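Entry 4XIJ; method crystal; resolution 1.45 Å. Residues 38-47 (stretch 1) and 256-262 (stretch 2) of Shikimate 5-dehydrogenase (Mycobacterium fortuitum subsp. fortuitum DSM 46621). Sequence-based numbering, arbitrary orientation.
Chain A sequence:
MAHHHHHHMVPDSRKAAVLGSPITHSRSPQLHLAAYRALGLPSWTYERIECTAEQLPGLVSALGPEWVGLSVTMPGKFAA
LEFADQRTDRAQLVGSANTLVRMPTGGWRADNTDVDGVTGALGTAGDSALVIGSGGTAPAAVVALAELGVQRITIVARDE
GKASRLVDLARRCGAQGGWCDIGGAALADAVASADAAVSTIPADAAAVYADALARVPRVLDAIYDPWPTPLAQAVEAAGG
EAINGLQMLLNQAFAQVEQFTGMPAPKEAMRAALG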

# COMPACT_ATOMS: atom_id res chain seq x y z
N ALA A 38 -21.07 0.15 9.31
CA ALA A 38 -20.80 0.90 10.53
C ALA A 38 -21.16 2.40 10.41
O ALA A 38 -21.56 3.04 11.39
CB ALA A 38 -19.34 0.73 10.92
N LEU A 39 -21.05 2.92 9.18
CA LEU A 39 -21.38 4.33 8.89
C LEU A 39 -22.85 4.56 8.60
O LEU A 39 -23.25 5.69 8.34
CB LEU A 39 -20.56 4.81 7.69
CG LEU A 39 -19.05 4.93 7.95
CD1 LEU A 39 -18.34 5.14 6.66
CD2 LEU A 39 -18.71 6.01 8.96
N GLY A 40 -23.68 3.51 8.66
CA GLY A 40 -25.10 3.70 8.40
C GLY A 40 -25.47 3.82 6.95
O GLY A 40 -26.53 4.37 6.59
N LEU A 41 -24.63 3.22 6.10
CA LEU A 41 -24.88 3.15 4.64
C LEU A 41 -25.03 1.71 4.16
O LEU A 41 -24.27 1.25 3.28
CB LEU A 41 -23.73 3.81 3.88
CG LEU A 41 -23.42 5.23 4.34
CD1 LEU A 41 -22.01 5.67 3.80
CD2 LEU A 41 -24.53 6.18 3.85
N PRO A 42 -26.02 0.99 4.70
CA PRO A 42 -26.08 -0.46 4.42
C PRO A 42 -26.56 -0.80 2.99
O PRO A 42 -26.48 -1.96 2.59
CB PRO A 42 -27.07 -0.98 5.46
CG PRO A 42 -27.98 0.25 5.67
CD PRO A 42 -27.04 1.40 5.70
N SER A 43 -27.04 0.19 2.23
CA SER A 43 -27.44 -0.18 0.88
C SER A 43 -26.42 0.21 -0.17
O SER A 43 -26.64 -0.05 -1.36
CB SER A 43 -28.82 0.39 0.53
OG SER A 43 -28.79 1.79 0.55
N TRP A 44 -25.28 0.80 0.23
CA TRP A 44 -24.19 0.95 -0.75
C TRP A 44 -23.68 -0.42 -1.15
O TRP A 44 -23.65 -1.37 -0.33
CB TRP A 44 -23.05 1.76 -0.14
CG TRP A 44 -23.31 3.26 -0.07
CD1 TRP A 44 -24.51 3.91 0.11
CD2 TRP A 44 -22.32 4.26 -0.15
NE1 TRP A 44 -24.31 5.28 0.11
CE2 TRP A 44 -22.97 5.51 -0.03
CE3 TRP A 44 -20.92 4.22 -0.32
CZ2 TRP A 44 -22.27 6.72 -0.07
CZ3 TRP A 44 -20.22 5.46 -0.35
CH2 TRP A 44 -20.91 6.68 -0.25
N THR A 45 -23.26 -0.54 -2.41
CA THR A 45 -22.75 -1.83 -2.86
C THR A 45 -21.25 -1.74 -3.17
O THR A 45 -20.73 -0.67 -3.50
CB THR A 45 -23.50 -2.34 -4.09
OG1 THR A 45 -23.42 -1.36 -5.14
CG2 THR A 45 -24.97 -2.61 -3.73
N TYR A 46 -20.57 -2.88 -3.08
CA TYR A 46 -19.15 -2.95 -3.38
C TYR A 46 -18.87 -4.28 -4.04
O TYR A 46 -18.94 -5.31 -3.37
CB TYR A 46 -18.30 -2.79 -2.10
CG TYR A 46 -16.89 -2.42 -2.42
CD1 TYR A 46 -16.06 -3.34 -3.03
CD2 TYR A 46 -16.38 -1.15 -2.13
CE1 TYR A 46 -14.79 -3.04 -3.35
CE2 TYR A 46 -15.03 -0.80 -2.47
CZ TYR A 46 -14.26 -1.79 -3.09
OH TYR A 46 -12.97 -1.62 -3.42
N GLU A 47 -18.59 -4.27 -5.33
CA GLU A 47 -18.40 -5.53 -6.02
C GLU A 47 -16.96 -5.76 -6.49
O GLU A 47 -16.13 -4.87 -6.35
CB GLU A 47 -19.35 -5.64 -7.19
CG GLU A 47 -19.22 -4.61 -8.23
CD GLU A 47 -20.51 -4.57 -9.08
OE1 GLU A 47 -21.41 -3.76 -8.78
OE2 GLU A 47 -20.63 -5.38 -10.02
N GLN A 256 -9.43 5.25 1.54
CA GLN A 256 -10.45 5.08 0.52
C GLN A 256 -11.85 5.30 1.08
O GLN A 256 -12.68 5.98 0.46
CB GLN A 256 -10.37 3.69 -0.09
CG GLN A 256 -9.05 3.46 -0.82
CD GLN A 256 -8.97 2.11 -1.46
OE1 GLN A 256 -9.63 1.17 -0.98
NE2 GLN A 256 -8.16 1.97 -2.50
N VAL A 257 -12.12 4.72 2.26
CA VAL A 257 -13.46 4.88 2.86
C VAL A 257 -13.74 6.37 3.11
O VAL A 257 -14.87 6.84 2.83
CB VAL A 257 -13.60 4.06 4.14
CG1 VAL A 257 -14.86 4.46 4.96
CG2 VAL A 257 -13.61 2.55 3.78
N GLU A 258 -12.73 7.11 3.61
CA GLU A 258 -12.96 8.51 3.91
C GLU A 258 -13.22 9.29 2.62
O GLU A 258 -14.11 10.16 2.56
CB GLU A 258 -11.79 9.09 4.70
CG GLU A 258 -11.72 8.45 6.05
CD GLU A 258 -10.77 9.17 6.99
OE1 GLU A 258 -10.01 10.07 6.54
OE2 GLU A 258 -10.75 8.83 8.20
N GLN A 259 -12.45 9.01 1.57
CA GLN A 259 -12.67 9.72 0.33
C GLN A 259 -14.01 9.38 -0.34
O GLN A 259 -14.64 10.25 -0.97
CB GLN A 259 -11.52 9.45 -0.66
CG GLN A 259 -10.21 10.10 -0.17
CD GLN A 259 -9.10 9.97 -1.18
OE1 GLN A 259 -9.29 10.25 -2.36
NE2 GLN A 259 -7.92 9.54 -0.74
N PHE A 260 -14.43 8.11 -0.23
CA PHE A 260 -15.68 7.72 -0.91
C PHE A 260 -16.90 8.25 -0.14
O PHE A 260 -17.91 8.61 -0.76
CB PHE A 260 -15.85 6.20 -1.02
CG PHE A 260 -14.83 5.46 -1.92
CD1 PHE A 260 -13.73 6.10 -2.52
CD2 PHE A 260 -15.00 4.07 -2.15
CE1 PHE A 260 -12.82 5.38 -3.30
CE2 PHE A 260 -14.07 3.33 -2.93
CZ PHE A 260 -12.99 4.00 -3.51
N THR A 261 -16.84 8.21 1.19
CA THR A 261 -18.05 8.52 2.00
C THR A 261 -18.09 9.92 2.55
O THR A 261 -19.15 10.37 2.96
CB THR A 261 -18.21 7.59 3.22
OG1 THR A 261 -17.11 7.82 4.12
CG2 THR A 261 -18.22 6.13 2.76
N GLY A 262 -16.94 10.58 2.59
CA GLY A 262 -16.83 11.87 3.26
C GLY A 262 -16.92 11.82 4.78
O GLY A 262 -17.04 12.88 5.42

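Thr-261 lies at the centre. Its CA-to-CB bond points toward stretch 1, and its methyl meets three side chains there. Thr-261 CG2 is 3.8 Å from Trp-44 CZ3, 4.0 Å from Leu-41 CD1 and 4.0 Å from Leu-39 CD1. Threonine suits this place because it carries both a methyl for packing and a hydroxyl that can bond back to the helix.

Trp-44 gives the largest covered area in stretch 1. Its broad ring reaches across to the last helical turn. At the ring edge, Trp-44 CH2 lies 3.6 Å from Phe-260 O. Trp-44 CZ3 also comes within 4.5 Å of Phe-260 CB. Trp-44 is the last residue of a type I turn that begins at Leu-41. The backbone hydrogen bond from Trp-44 N to Leu-41 O is 3.2 Å.

Two apolar pairs extend the contact. Tyr-46 CE2 sits 4.3 Å from Phe-260 CE2, at the edge of the Phe-260 ring. Both residues are buried, and the Tyr-46 hydroxyl is hydrogen-bonded elsewhere in the structure. Leu-39, with chi1 m and chi2 t, places CD1 3.9 Å from Val-257 CG1. The CA-to-CB bond of Val-257 runs sideways, but its CG1 still meets Leu-39.

The contact is mainly apolar, and no hydrogen bond crosses it. It joins the end of a helix, 256-261, to a loop and the start of a strand. About 261 Å² is buried, both sides summed.

The polar edge begins at the Thr-261 hydroxyl. Leu-39 CD1 is 3.9 Å from Thr-261 OG1, a packing contact. With chi1 p, Thr-261 OG1 donates to Val-257 O at 2.8 Å, so the hydroxyl is satisfied within its own helix. Thr-261 N hydrogen-bonds to the same Val-257 O at 2.9 Å. Gly-262 then ends the helix with positive phi, which favours glycine. It makes no contact with stretch 1.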